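Local atomic coordinates of LPXTG cell wall surface protein (Streptococcus gordonii, PDB entry 4IGB), a protein that is probably an adhesin of the streptococcal surface, predicted to be attached to peptidoglycan through its LPXTG signal and represented here by its N-terminal N1 and N2 domains. Residues L92-I97 with F139-L144; N221-N226 with T240-T245; K346-E351 with Q370-K375; V355-G360 with V374-E379. All coordinates share one frame; numbering follows the deposited sequence.

Contact 1 of 4, residues L92-I97 with F139-L144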
loop_
_atom_site.group_PDB
_atom_site.type_symbol
_atom_site.label_atom_id
_atom_site.label_comp_id
_atom_site.label_asym_id
_atom_site.label_seq_id
_atom_site.Cartn_x
_atom_site.Cartn_y
_atom_site.Cartn_z
ATOM N N LEU B 92 14.897 7.627 -0.702
ATOM C CA LEU B 92 14.127 8.666 -0.025
ATOM C C LEU B 92 13.400 8.167 1.204
ATOM O O LEU B 92 13.033 7.010 1.297
ATOM C CB LEU B 92 13.063 9.243 -0.972
ATOM C CG LEU B 92 13.614 9.820 -2.274
ATOM C CD1 LEU B 92 12.472 10.131 -3.217
ATOM C CD2 LEU B 92 14.442 11.066 -1.976
ATOM N N LYS B 93 13.116 9.085 2.109
ATOM C CA LYS B 93 12.208 8.801 3.195
ATOM C C LYS B 93 11.124 9.879 3.242
ATOM O O LYS B 93 11.423 11.068 3.114
ATOM C CB LYS B 93 12.971 8.749 4.521
ATOM C CG LYS B 93 12.103 8.422 5.705
ATOM C CD LYS B 93 12.881 8.520 7.000
ATOM C CE LYS B 93 11.947 8.345 8.206
ATOM N NZ LYS B 93 12.740 8.179 9.462
ATOM N N PHE B 94 9.868 9.458 3.392
ATOM C CA PHE B 94 8.798 10.379 3.736
ATOM C C PHE B 94 8.432 10.121 5.180
ATOM O O PHE B 94 7.962 9.046 5.512
ATOM C CB PHE B 94 7.577 10.190 2.830
ATOM C CG PHE B 94 7.847 10.467 1.382
ATOM C CD1 PHE B 94 7.519 11.692 0.823
ATOM C CD2 PHE B 94 8.419 9.494 0.573
ATOM C CE1 PHE B 94 7.776 11.952 -0.525
ATOM C CE2 PHE B 94 8.689 9.745 -0.774
ATOM C CZ PHE B 94 8.357 10.979 -1.323
ATOM N N THR B 95 8.666 11.107 6.041
ATOM C CA THR B 95 8.454 10.932 7.473
ATOM C C THR B 95 7.053 11.365 7.932
ATOM O O THR B 95 6.582 12.443 7.583
ATOM C CB THR B 95 9.507 11.720 8.302
ATOM O OG1 THR B 95 10.825 11.304 7.933
ATOM C CG2 THR B 95 9.314 11.461 9.794
ATOM N N ASN B 96 6.421 10.538 8.758
ATOM C CA ASN B 96 5.098 10.834 9.291
ATOM C C ASN B 96 4.087 11.096 8.181
ATOM O O ASN B 96 3.601 12.214 8.025
ATOM C CB ASN B 96 5.145 12.030 10.248
ATOM C CG ASN B 96 3.854 12.199 11.003
ATOM O OD1 ASN B 96 3.026 11.285 11.029
ATOM N ND2 ASN B 96 3.663 13.364 11.617
ATOM N N ILE B 97 3.782 10.051 7.421
ATOM C CA ILE B 97 2.898 10.146 6.272
ATOM C C ILE B 97 1.471 9.913 6.714
ATOM O O ILE B 97 0.539 10.019 5.916
ATOM C CB ILE B 97 3.261 9.096 5.196
ATOM C CG1 ILE B 97 2.922 7.684 5.676
ATOM C CG2 ILE B 97 4.739 9.207 4.796
ATOM C CD1 ILE B 97 3.414 6.597 4.717
ATOM N N PHE B 139 12.133 11.645 -12.074
ATOM C CA PHE B 139 11.339 11.646 -10.853
ATOM C C PHE B 139 11.067 13.042 -10.317
ATOM O O PHE B 139 11.950 13.905 -10.315
ATOM C CB PHE B 139 12.068 10.814 -9.777
ATOM C CG PHE B 139 11.386 10.805 -8.435
ATOM C CD1 PHE B 139 10.226 10.070 -8.233
ATOM C CD2 PHE B 139 11.923 11.510 -7.366
ATOM C CE1 PHE B 139 9.605 10.036 -6.990
ATOM C CE2 PHE B 139 11.303 11.482 -6.112
ATOM C CZ PHE B 139 10.146 10.753 -5.931
ATOM N N SER B 140 9.844 13.262 -9.837
ATOM C CA SER B 140 9.531 14.526 -9.179
ATOM C C SER B 140 8.507 14.293 -8.100
ATOM O O SER B 140 7.772 13.294 -8.118
ATOM C CB SER B 140 9.021 15.589 -10.174
ATOM O OG SER B 140 7.748 15.232 -10.697
ATOM N N ILE B 141 8.474 15.225 -7.155
ATOM C CA ILE B 141 7.471 15.244 -6.106
ATOM C C ILE B 141 6.720 16.571 -6.182
ATOM O O ILE B 141 7.327 17.636 -6.134
ATOM C CB ILE B 141 8.131 15.126 -4.728
ATOM C CG1 ILE B 141 8.974 13.853 -4.666
ATOM C CG2 ILE B 141 7.079 15.156 -3.622
ATOM C CD1 ILE B 141 9.755 13.703 -3.369
ATOM N N SER B 142 5.404 16.505 -6.306
ATOM C CA SER B 142 4.588 17.711 -6.367
ATOM C C SER B 142 3.134 17.338 -6.260
ATOM O O SER B 142 2.769 16.163 -6.336
ATOM C CB SER B 142 4.764 18.416 -7.705
ATOM O OG SER B 142 3.988 17.754 -8.690
ATOM N N GLU B 143 2.287 18.348 -6.116
ATOM C CA GLU B 143 0.865 18.089 -6.196
ATOM C C GLU B 143 0.243 18.769 -7.408
ATOM O O GLU B 143 -0.909 19.163 -7.373
ATOM C CB GLU B 143 0.167 18.445 -4.880
ATOM C CG GLU B 143 0.598 17.534 -3.733
ATOM C CD GLU B 143 -0.012 17.911 -2.392
ATOM O OE1 GLU B 143 -0.613 17.039 -1.750
ATOM O OE2 GLU B 143 0.129 19.073 -1.965
ATOM N N LEU B 144 1.008 18.890 -8.490
ATOM C CA LEU B 144 0.463 19.452 -9.731
ATOM C C LEU B 144 -0.736 18.659 -10.246
ATOM O O LEU B 144 -1.664 19.236 -10.805
ATOM C CB LEU B 144 1.499 19.477 -10.859
ATOM C CG LEU B 144 2.796 20.275 -10.793
ATOM C CD1 LEU B 144 3.278 20.535 -12.217
ATOM C CD2 LEU B 144 2.614 21.572 -10.019
#
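The facing sheets of the N-terminal domain's beta sandwich meet here, with Leu92 and Phe94 on strand 84-100 reaching Phe139 and Ile141 on strand 135-142. The two short strand segments run nearly parallel, 13° apart, with their axes 12.0 Å from each other at closest approach. That spacing is too wide for backbone bonding, and the gap is bridged by apolar side chains approaching from opposite directions. Each partner is one of an alternating pair, residues i and i+2, turned to the interior. In the first pair strand 84-100 supplies the methyl: Leu92 CD1 lies 3.4 Å from Phe139 CE2, and approaches the ring obliquely. In the second pair the roles are exchanged, with Ile141 offering the methyl and Phe94 the ring, CD1 to CZ at 3.7 Å. With CG1 of Ile141 anti to the carbonyl carbon (chi1 -57°) and the chain extended beyond it, CD1 reaches the CZ end of Phe94. Phe139 also meets Phe111 edge-to-face and packs against Phe72. Val38 on the outermost strand 38-43 touches both Phe94 and Ile141, while Leu92 and Phe94 are tied by backbone bonds to Leu109 and Ala107 of strand 103-118.

Contact 2 of 4, residues N221-N226 with T240-T245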
loop_
_atom_site.group_PDB
_atom_site.type_symbol
_atom_site.label_atom_id
_atom_site.label_comp_id
_atom_site.label_asym_id
_atom_site.label_seq_id
_atom_site.Cartn_x
_atom_site.Cartn_y
_atom_site.Cartn_z
ATOM N N ASN B 221 -0.841 -10.001 -2.975
ATOM C CA ASN B 221 -1.963 -10.759 -2.445
ATOM C C ASN B 221 -3.221 -10.590 -3.295
ATOM O O ASN B 221 -3.921 -11.564 -3.567
ATOM C CB ASN B 221 -2.257 -10.331 -1.005
ATOM C CG ASN B 221 -3.451 -11.078 -0.401
ATOM O OD1 ASN B 221 -4.575 -10.602 -0.453
ATOM N ND2 ASN B 221 -3.205 -12.243 0.162
ATOM N N LEU B 222 -3.498 -9.363 -3.733
ATOM C CA LEU B 222 -4.727 -9.102 -4.485
ATOM C C LEU B 222 -4.555 -8.052 -5.576
ATOM O O LEU B 222 -4.042 -6.947 -5.331
ATOM C CB LEU B 222 -5.852 -8.712 -3.518
ATOM C CG LEU B 222 -7.238 -8.309 -4.049
ATOM C CD1 LEU B 222 -7.749 -9.312 -5.043
ATOM C CD2 LEU B 222 -8.234 -8.195 -2.910
ATOM N N ARG B 223 -4.988 -8.395 -6.784
ATOM C CA ARG B 223 -4.970 -7.451 -7.894
ATOM C C ARG B 223 -6.380 -7.188 -8.404
ATOM O O ARG B 223 -7.056 -8.092 -8.907
ATOM C CB ARG B 223 -4.101 -7.949 -9.044
ATOM C CG ARG B 223 -4.023 -6.955 -10.197
ATOM C CD ARG B 223 -4.365 -7.602 -11.526
ATOM N NE ARG B 223 -5.771 -7.979 -11.608
ATOM C CZ ARG B 223 -6.310 -8.617 -12.643
ATOM N NH1 ARG B 223 -5.558 -8.958 -13.680
ATOM N NH2 ARG B 223 -7.602 -8.911 -12.644
ATOM N N LEU B 224 -6.830 -5.950 -8.268
ATOM C CA LEU B 224 -8.176 -5.612 -8.689
ATOM C C LEU B 224 -8.166 -4.839 -9.999
ATOM O O LEU B 224 -7.401 -3.901 -10.157
ATOM C CB LEU B 224 -8.881 -4.783 -7.619
ATOM C CG LEU B 224 -10.221 -4.203 -8.100
ATOM C CD1 LEU B 224 -11.280 -5.297 -8.127
ATOM C CD2 LEU B 224 -10.668 -3.047 -7.224
ATOM N N MET B 225 -9.016 -5.251 -10.933
ATOM C CA MET B 225 -9.291 -4.479 -12.138
ATOM C C MET B 225 -10.780 -4.241 -12.254
ATOM O O MET B 225 -11.586 -5.000 -11.732
ATOM C CB MET B 225 -8.874 -5.228 -13.389
ATOM C CG MET B 225 -7.413 -5.207 -13.706
ATOM S SD MET B 225 -7.164 -6.071 -15.256
ATOM C CE MET B 225 -5.395 -5.806 -15.494
ATOM N N ASN B 226 -11.138 -3.184 -12.957
ATOM C CA ASN B 226 -12.522 -2.955 -13.332
ATOM C C ASN B 226 -12.761 -3.625 -14.686
ATOM O O ASN B 226 -11.829 -3.761 -15.509
ATOM C CB ASN B 226 -12.803 -1.457 -13.378
ATOM C CG ASN B 226 -14.201 -1.130 -13.888
ATOM O OD1 ASN B 226 -14.400 -0.995 -15.086
ATOM N ND2 ASN B 226 -15.162 -0.976 -12.974
ATOM N N THR B 240 5.546 -9.016 -13.755
ATOM C CA THR B 240 4.337 -8.898 -14.542
ATOM C C THR B 240 4.147 -7.422 -14.877
ATOM O O THR B 240 4.317 -6.562 -14.018
ATOM C CB THR B 240 3.129 -9.475 -13.770
ATOM O OG1 THR B 240 3.316 -10.886 -13.619
ATOM C CG2 THR B 240 1.812 -9.223 -14.501
ATOM N N SER B 241 3.827 -7.132 -16.134
ATOM C CA SER B 241 3.722 -5.753 -16.601
ATOM C C SER B 241 2.313 -5.442 -17.050
ATOM O O SER B 241 1.611 -6.313 -17.563
ATOM C CB SER B 241 4.662 -5.517 -17.780
ATOM O OG SER B 241 6.019 -5.619 -17.393
ATOM N N TRP B 242 1.905 -4.193 -16.861
ATOM C CA TRP B 242 0.634 -3.721 -17.381
ATOM C C TRP B 242 0.908 -2.672 -18.441
ATOM O O TRP B 242 1.494 -1.627 -18.156
ATOM C CB TRP B 242 -0.256 -3.211 -16.247
ATOM C CG TRP B 242 -0.750 -4.354 -15.432
ATOM C CD1 TRP B 242 -1.892 -5.083 -15.644
ATOM C CD2 TRP B 242 -0.093 -4.960 -14.307
ATOM N NE1 TRP B 242 -1.996 -6.080 -14.704
ATOM C CE2 TRP B 242 -0.905 -6.025 -13.870
ATOM C CE3 TRP B 242 1.095 -4.693 -13.617
ATOM C CZ2 TRP B 242 -0.573 -6.819 -12.779
ATOM C CZ3 TRP B 242 1.420 -5.486 -12.522
ATOM C CH2 TRP B 242 0.591 -6.532 -12.119
ATOM N N ILE B 243 0.509 -2.971 -19.674
ATOM C CA ILE B 243 0.992 -2.218 -20.823
ATOM C C ILE B 243 -0.126 -1.442 -21.497
ATOM O O ILE B 243 -1.203 -1.980 -21.726
ATOM C CB ILE B 243 1.678 -3.156 -21.821
ATOM C CG1 ILE B 243 2.826 -3.896 -21.116
ATOM C CG2 ILE B 243 2.190 -2.370 -23.039
ATOM C CD1 ILE B 243 3.329 -5.129 -21.842
ATOM N N ALA B 244 0.132 -0.166 -21.779
ATOM C CA ALA B 244 -0.860 0.718 -22.388
ATOM C C ALA B 244 -1.352 0.211 -23.738
ATOM O O ALA B 244 -0.580 -0.323 -24.531
ATOM C CB ALA B 244 -0.301 2.123 -22.541
ATOM N N THR B 245 -2.642 0.396 -24.001
ATOM C CA THR B 245 -3.192 0.074 -25.316
ATOM C C THR B 245 -3.934 1.243 -25.963
ATOM O O THR B 245 -4.122 1.257 -27.177
ATOM C CB THR B 245 -4.126 -1.156 -25.283
ATOM O OG1 THR B 245 -5.243 -0.892 -24.422
ATOM C CG2 THR B 245 -3.377 -2.381 -24.778
#
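Gln233 OE1 is gripped twice, by Arg223 NH1 from segment 221-226 and by Trp242 NE1 from segment 240-245, so a single side-chain amide oxygen joins two side chains that also touch each other. The contact shows how two sheets of the N-terminal domain can be joined by mixed polar and apolar means: strand 220-226 belongs to a mixed five-stranded sheet, whereas strand 239-243 lies next to the outermost strand, 232-235, of the large antiparallel sheet. No hydrogen bond passes directly between the segments. The indole is the centrepiece. Met225 runs extended beyond CG (chi2 -177°) and delivers its methyl to the ring's pyrrole edge, close to the ring plane, with CE 3.5 Å from Trp242 NE1 and 3.6 Å from Trp242 CD1. Arg223 comes in at a slant, its CD 4.1 Å from Trp242 CZ2, and its guanidinium plane is turned 68° from the indole, a pose unlike a flat cation-pi stack. The other terminal nitrogen, NH2, bonds to Ile17 O on strand 14-19, and with two such bonds the group's rotation is restricted. Tyr216 meets the indole edge-to-face. Within each segment a neighbour two residues along lies over a flat group. Thr240 CG2 sits 3.7 Å above one face of the Trp242 indole, offset toward the rim, and Met225 CG rests 3.7 Å above the Arg223 guanidinium, over its centre.

Contact 3 of 4, residues K346-E351 with Q370-K375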
loop_
_atom_site.group_PDB
_atom_site.type_symbol
_atom_site.label_atom_id
_atom_site.label_comp_id
_atom_site.label_asym_id
_atom_site.label_seq_id
_atom_site.Cartn_x
_atom_site.Cartn_y
_atom_site.Cartn_z
ATOM N N LYS B 346 -12.861 -19.666 29.288
ATOM C CA LYS B 346 -14.045 -20.477 29.586
ATOM C C LYS B 346 -14.929 -20.750 28.364
ATOM O O LYS B 346 -15.149 -21.905 28.001
ATOM C CB LYS B 346 -14.861 -19.850 30.720
ATOM C CG LYS B 346 -14.146 -19.929 32.057
ATOM C CD LYS B 346 -14.771 -19.001 33.086
ATOM C CE LYS B 346 -16.227 -19.341 33.402
ATOM N NZ LYS B 346 -16.682 -18.520 34.558
ATOM N N GLU B 347 -15.426 -19.692 27.729
ATOM C CA GLU B 347 -16.270 -19.835 26.545
ATOM C C GLU B 347 -16.475 -18.462 25.956
ATOM O O GLU B 347 -16.057 -17.470 26.547
ATOM C CB GLU B 347 -17.630 -20.403 26.938
ATOM C CG GLU B 347 -18.328 -19.512 27.944
ATOM C CD GLU B 347 -19.651 -20.073 28.426
ATOM O OE1 GLU B 347 -19.637 -21.013 29.237
ATOM O OE2 GLU B 347 -20.705 -19.564 28.003
ATOM N N LEU B 348 -17.131 -18.397 24.802
ATOM C CA LEU B 348 -17.438 -17.111 24.176
ATOM C C LEU B 348 -18.731 -17.182 23.377
ATOM O O LEU B 348 -19.180 -18.267 23.008
ATOM C CB LEU B 348 -16.303 -16.686 23.237
ATOM C CG LEU B 348 -16.098 -17.573 22.014
ATOM C CD1 LEU B 348 -17.131 -17.273 20.932
ATOM C CD2 LEU B 348 -14.701 -17.373 21.456
ATOM N N LYS B 349 -19.292 -16.019 23.064
ATOM C CA LYS B 349 -20.448 -15.948 22.181
ATOM C C LYS B 349 -20.213 -14.849 21.145
ATOM O O LYS B 349 -19.449 -13.910 21.382
ATOM C CB LYS B 349 -21.741 -15.682 22.972
ATOM C CG LYS B 349 -21.862 -14.270 23.525
ATOM C CD LYS B 349 -23.224 -14.013 24.189
ATOM C CE LYS B 349 -23.202 -12.704 24.995
ATOM N NZ LYS B 349 -24.457 -12.472 25.804
ATOM N N VAL B 350 -20.872 -14.980 20.005
ATOM C CA VAL B 350 -20.695 -14.062 18.888
ATOM C C VAL B 350 -22.058 -13.527 18.471
ATOM O O VAL B 350 -22.977 -14.306 18.232
ATOM C CB VAL B 350 -20.079 -14.790 17.680
ATOM C CG1 VAL B 350 -19.776 -13.811 16.558
ATOM C CG2 VAL B 350 -18.809 -15.573 18.097
ATOM N N GLU B 351 -22.192 -12.205 18.406
ATOM C CA GLU B 351 -23.456 -11.569 18.036
ATOM C C GLU B 351 -23.217 -10.576 16.917
ATOM O O GLU B 351 -22.138 -9.997 16.816
ATOM C CB GLU B 351 -24.030 -10.776 19.211
ATOM C CG GLU B 351 -24.255 -11.566 20.486
ATOM C CD GLU B 351 -24.561 -10.672 21.673
ATOM O OE1 GLU B 351 -23.651 -9.936 22.117
ATOM O OE2 GLU B 351 -25.709 -10.700 22.164
ATOM N N GLN B 370 -3.256 -20.604 25.083
ATOM C CA GLN B 370 -3.910 -19.354 25.463
ATOM C C GLN B 370 -4.493 -18.559 24.278
ATOM O O GLN B 370 -5.150 -17.537 24.473
ATOM C CB GLN B 370 -2.933 -18.482 26.254
ATOM C CG GLN B 370 -2.555 -19.079 27.618
ATOM C CD GLN B 370 -3.733 -19.105 28.584
ATOM O OE1 GLN B 370 -4.387 -20.136 28.754
ATOM N NE2 GLN B 370 -3.998 -17.976 29.229
ATOM N N THR B 371 -4.259 -19.019 23.052
ATOM C CA THR B 371 -4.820 -18.332 21.887
ATOM C C THR B 371 -6.165 -18.902 21.465
ATOM O O THR B 371 -6.302 -20.104 21.274
ATOM C CB THR B 371 -3.873 -18.388 20.692
ATOM O OG1 THR B 371 -2.661 -17.715 21.031
ATOM C CG2 THR B 371 -4.504 -17.710 19.475
ATOM N N VAL B 372 -7.159 -18.029 21.315
ATOM C CA VAL B 372 -8.473 -18.450 20.841
ATOM C C VAL B 372 -8.882 -17.668 19.599
ATOM O O VAL B 372 -8.931 -16.435 19.616
ATOM C CB VAL B 372 -9.550 -18.297 21.923
ATOM C CG1 VAL B 372 -10.937 -18.593 21.332
ATOM C CG2 VAL B 372 -9.250 -19.227 23.083
ATOM N N THR B 373 -9.166 -18.389 18.521
ATOM C CA THR B 373 -9.405 -17.753 17.232
ATOM C C THR B 373 -10.809 -18.026 16.724
ATOM O O THR B 373 -11.231 -19.172 16.619
ATOM C CB THR B 373 -8.380 -18.211 16.183
ATOM O OG1 THR B 373 -7.076 -17.792 16.591
ATOM C CG2 THR B 373 -8.691 -17.617 14.808
ATOM N N VAL B 374 -11.536 -16.961 16.419
ATOM C CA VAL B 374 -12.848 -17.104 15.812
ATOM C C VAL B 374 -12.746 -16.860 14.315
ATOM O O VAL B 374 -12.199 -15.851 13.883
ATOM C CB VAL B 374 -13.868 -16.139 16.423
ATOM C CG1 VAL B 374 -15.180 -16.196 15.636
ATOM C CG2 VAL B 374 -14.078 -16.472 17.885
ATOM N N LYS B 375 -13.277 -17.796 13.531
ATOM C CA LYS B 375 -13.248 -17.700 12.077
ATOM C C LYS B 375 -14.671 -17.714 11.568
ATOM O O LYS B 375 -15.407 -18.676 11.814
ATOM C CB LYS B 375 -12.492 -18.891 11.474
ATOM C CG LYS B 375 -11.120 -19.140 12.094
ATOM C CD LYS B 375 -10.407 -20.317 11.431
ATOM C CE LYS B 375 -9.093 -20.644 12.144
ATOM N NZ LYS B 375 -8.187 -21.471 11.293
#
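Strand segments 346-351 and 371-375 point much the same way, crossing at -23° with axes 10.1 Å apart at closest approach, and Val350 and Val374 bring their CA atoms within 9.0 Å. Leu348 carries the contact through one methyl. Its CD2 lies 3.7 Å from Val374 CG2 and 4.0 Å from Val372 CG1, thus touching two valines that project from the same face of their strand. CG of Leu348 occupies the crowded position between the backbone N and the carbonyl carbon (chi1 66°), and with chi2 at 78° CD2 is turned to both valines. The approaches differ: Leu348 slides past Val372 in the opposite direction but meets Val374 at a slant. Side chains from two parts of the curled mixed sheet meet here inside the N2 domain, whose family belongs to an adhesin clan. Alternation along strand 371-376 sorts the residues, since Thr373 between the two valines turns away and touches Glu334 and Val336 on strand 333-338. Val350 adds a looser contact, CG2 to Val374 CG1 at 4.4 Å. Leu348 packs further on Ile365 and Tyr393, and Val350 on Tyr363 and Ile389. At the start of segment 346-351, Lys346 and Glu347 form a classic beta bulge opposite Lys394.

Contact 4 of 4, residues V355-G360 with V374-E379; sequences VTLQEG and VKMTPE
Two successive bends, chi2 -50° and chi3 -66°, fold the Met376 side chain back so that its methyl reaches Leu357 even though CB sets out away from segment 355-360. CE then lies 3.7 Å from Leu357 CD1, the two side chains crossing at about a right angle. One residue on, the chain changes from strand to helix, and Thr377 is the N-cap residue of helix 378-382. Its OG1 accepts from Tyr380 N and is also hydrogen-bonded to Arg361 O, so the hydroxyl both caps the helix and ties it to the loop leading into strand 363-368. The methyl of the same threonine faces the other segment, CG2 lying 3.7 Å from Gly360 O; this is plain van der Waals contact at a more exposed margin. The helix start is further joined to that loop by a salt bridge from Glu379 OE2 to Arg361 NE. In the N2 domain the apolar pair continues the interior: Leu357 packs on Val350 and on Tyr363 of strand 363-368, whereas Met376 rests against Ile333 and Met335 of strand 333-338 and Ile389 of strand 389-397.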
loop_
_atom_site.group_PDB
_atom_site.type_symbol
_atom_site.label_atom_id
_atom_site.label_comp_id
_atom_site.label_asym_id
_atom_site.label_seq_id
_atom_site.Cartn_x
_atom_site.Cartn_y
_atom_site.Cartn_z
ATOM N N VAL B 355 -28.628 -10.482 16.557
ATOM C CA VAL B 355 -28.748 -11.932 16.507
ATOM C C VAL B 355 -27.524 -12.613 17.115
ATOM O O VAL B 355 -26.387 -12.226 16.833
ATOM C CB VAL B 355 -28.884 -12.413 15.061
ATOM C CG1 VAL B 355 -28.794 -13.914 14.996
ATOM C CG2 VAL B 355 -30.192 -11.916 14.469
ATOM N N THR B 356 -27.764 -13.623 17.946
ATOM C CA THR B 356 -26.694 -14.458 18.478
ATOM C C THR B 356 -26.295 -15.443 17.398
ATOM O O THR B 356 -27.107 -16.250 16.949
ATOM C CB THR B 356 -27.136 -15.215 19.744
ATOM O OG1 THR B 356 -27.565 -14.268 20.726
ATOM C CG2 THR B 356 -25.996 -16.044 20.313
ATOM N N LEU B 357 -25.041 -15.363 16.966
ATOM C CA LEU B 357 -24.541 -16.236 15.911
ATOM C C LEU B 357 -24.321 -17.651 16.433
ATOM O O LEU B 357 -24.116 -17.856 17.629
ATOM C CB LEU B 357 -23.250 -15.673 15.313
ATOM C CG LEU B 357 -23.376 -14.308 14.633
ATOM C CD1 LEU B 357 -22.169 -14.019 13.756
ATOM C CD2 LEU B 357 -24.662 -14.220 13.825
ATOM N N GLN B 358 -24.374 -18.626 15.533
ATOM C CA GLN B 358 -24.259 -20.027 15.916
ATOM C C GLN B 358 -22.917 -20.633 15.524
ATOM O O GLN B 358 -22.484 -20.519 14.377
ATOM C CB GLN B 358 -25.395 -20.844 15.294
ATOM C CG GLN B 358 -26.786 -20.319 15.604
ATOM C CD GLN B 358 -27.813 -20.746 14.574
ATOM O OE1 GLN B 358 -28.426 -19.912 13.909
ATOM N NE2 GLN B 358 -28.007 -22.052 14.436
ATOM N N GLU B 359 -22.267 -21.284 16.483
ATOM C CA GLU B 359 -21.027 -21.998 16.214
ATOM C C GLU B 359 -21.312 -23.118 15.223
ATOM O O GLU B 359 -22.358 -23.762 15.290
ATOM C CB GLU B 359 -20.441 -22.566 17.505
ATOM C CG GLU B 359 -19.065 -23.187 17.341
ATOM C CD GLU B 359 -18.467 -23.638 18.658
ATOM O OE1 GLU B 359 -19.088 -23.387 19.712
ATOM O OE2 GLU B 359 -17.376 -24.244 18.641
ATOM N N GLY B 360 -20.386 -23.343 14.298
ATOM C CA GLY B 360 -20.607 -24.307 13.231
ATOM C C GLY B 360 -21.226 -23.662 11.997
ATOM O O GLY B 360 -20.669 -23.726 10.901
ATOM N N VAL B 374 -11.536 -16.961 16.419
ATOM C CA VAL B 374 -12.848 -17.104 15.812
ATOM C C VAL B 374 -12.746 -16.860 14.315
ATOM O O VAL B 374 -12.199 -15.851 13.883
ATOM C CB VAL B 374 -13.868 -16.139 16.423
ATOM C CG1 VAL B 374 -15.180 -16.196 15.636
ATOM C CG2 VAL B 374 -14.078 -16.472 17.885
ATOM N N LYS B 375 -13.277 -17.796 13.531
ATOM C CA LYS B 375 -13.248 -17.700 12.077
ATOM C C LYS B 375 -14.671 -17.714 11.568
ATOM O O LYS B 375 -15.407 -18.676 11.814
ATOM C CB LYS B 375 -12.492 -18.891 11.474
ATOM C CG LYS B 375 -11.120 -19.140 12.094
ATOM C CD LYS B 375 -10.407 -20.317 11.431
ATOM C CE LYS B 375 -9.093 -20.644 12.144
ATOM N NZ LYS B 375 -8.187 -21.471 11.293
ATOM N N MET B 376 -15.066 -16.651 10.871
ATOM C CA MET B 376 -16.389 -16.611 10.260
ATOM C C MET B 376 -16.377 -17.626 9.137
ATOM O O MET B 376 -15.364 -17.785 8.473
ATOM C CB MET B 376 -16.719 -15.210 9.736
ATOM C CG MET B 376 -16.434 -14.104 10.741
ATOM S SD MET B 376 -17.140 -14.429 12.381
ATOM C CE MET B 376 -18.911 -14.387 12.045
ATOM N N THR B 377 -17.489 -18.332 8.946
ATOM C CA THR B 377 -17.582 -19.334 7.891
ATOM C C THR B 377 -17.786 -18.699 6.516
ATOM O O THR B 377 -18.215 -17.542 6.404
ATOM C CB THR B 377 -18.775 -20.271 8.113
ATOM O OG1 THR B 377 -19.975 -19.488 8.125
ATOM C CG2 THR B 377 -18.636 -21.020 9.422
ATOM N N PRO B 378 -17.492 -19.466 5.457
ATOM C CA PRO B 378 -17.772 -19.020 4.090
ATOM C C PRO B 378 -19.242 -18.598 3.928
ATOM O O PRO B 378 -19.515 -17.568 3.300
ATOM C CB PRO B 378 -17.461 -20.262 3.255
ATOM C CG PRO B 378 -16.401 -20.982 4.058
ATOM C CD PRO B 378 -16.770 -20.752 5.494
ATOM N N GLU B 379 -20.164 -19.362 4.514
ATOM C CA GLU B 379 -21.589 -19.026 4.455
ATOM C C GLU B 379 -21.856 -17.640 5.050
ATOM O O GLU B 379 -22.628 -16.865 4.497
ATOM C CB GLU B 379 -22.458 -20.090 5.155
ATOM C CG GLU B 379 -23.953 -19.709 5.285
ATOM C CD GLU B 379 -24.728 -20.524 6.347
ATOM O OE1 GLU B 379 -24.546 -21.768 6.406
ATOM O OE2 GLU B 379 -25.520 -19.920 7.122
#

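In the fold
The four contacts fall into two pairs, one in each domain. Contacts 1 and 2, with centres 24 Å apart and nearest atoms about 18 Å apart, do not touch, but both use the eight-stranded antiparallel sheet of the N-terminal domain. Contact 2 also lies close in sequence to the sodium ion, because Thr248, a ligand with Asp198 and Asp200, comes three residues after Thr245. Contacts 3 and 4 have centres 11 Å apart and share Val374 and Lys375; a probable hydrogen bond from Leu357 N to Val350 O (2.6 Å) joins their other segments. Between the domains, contact 2 comes within about 15 Å of contacts 3 and 4, nearest atoms, whereas contact 1 stays about 29 Å from both.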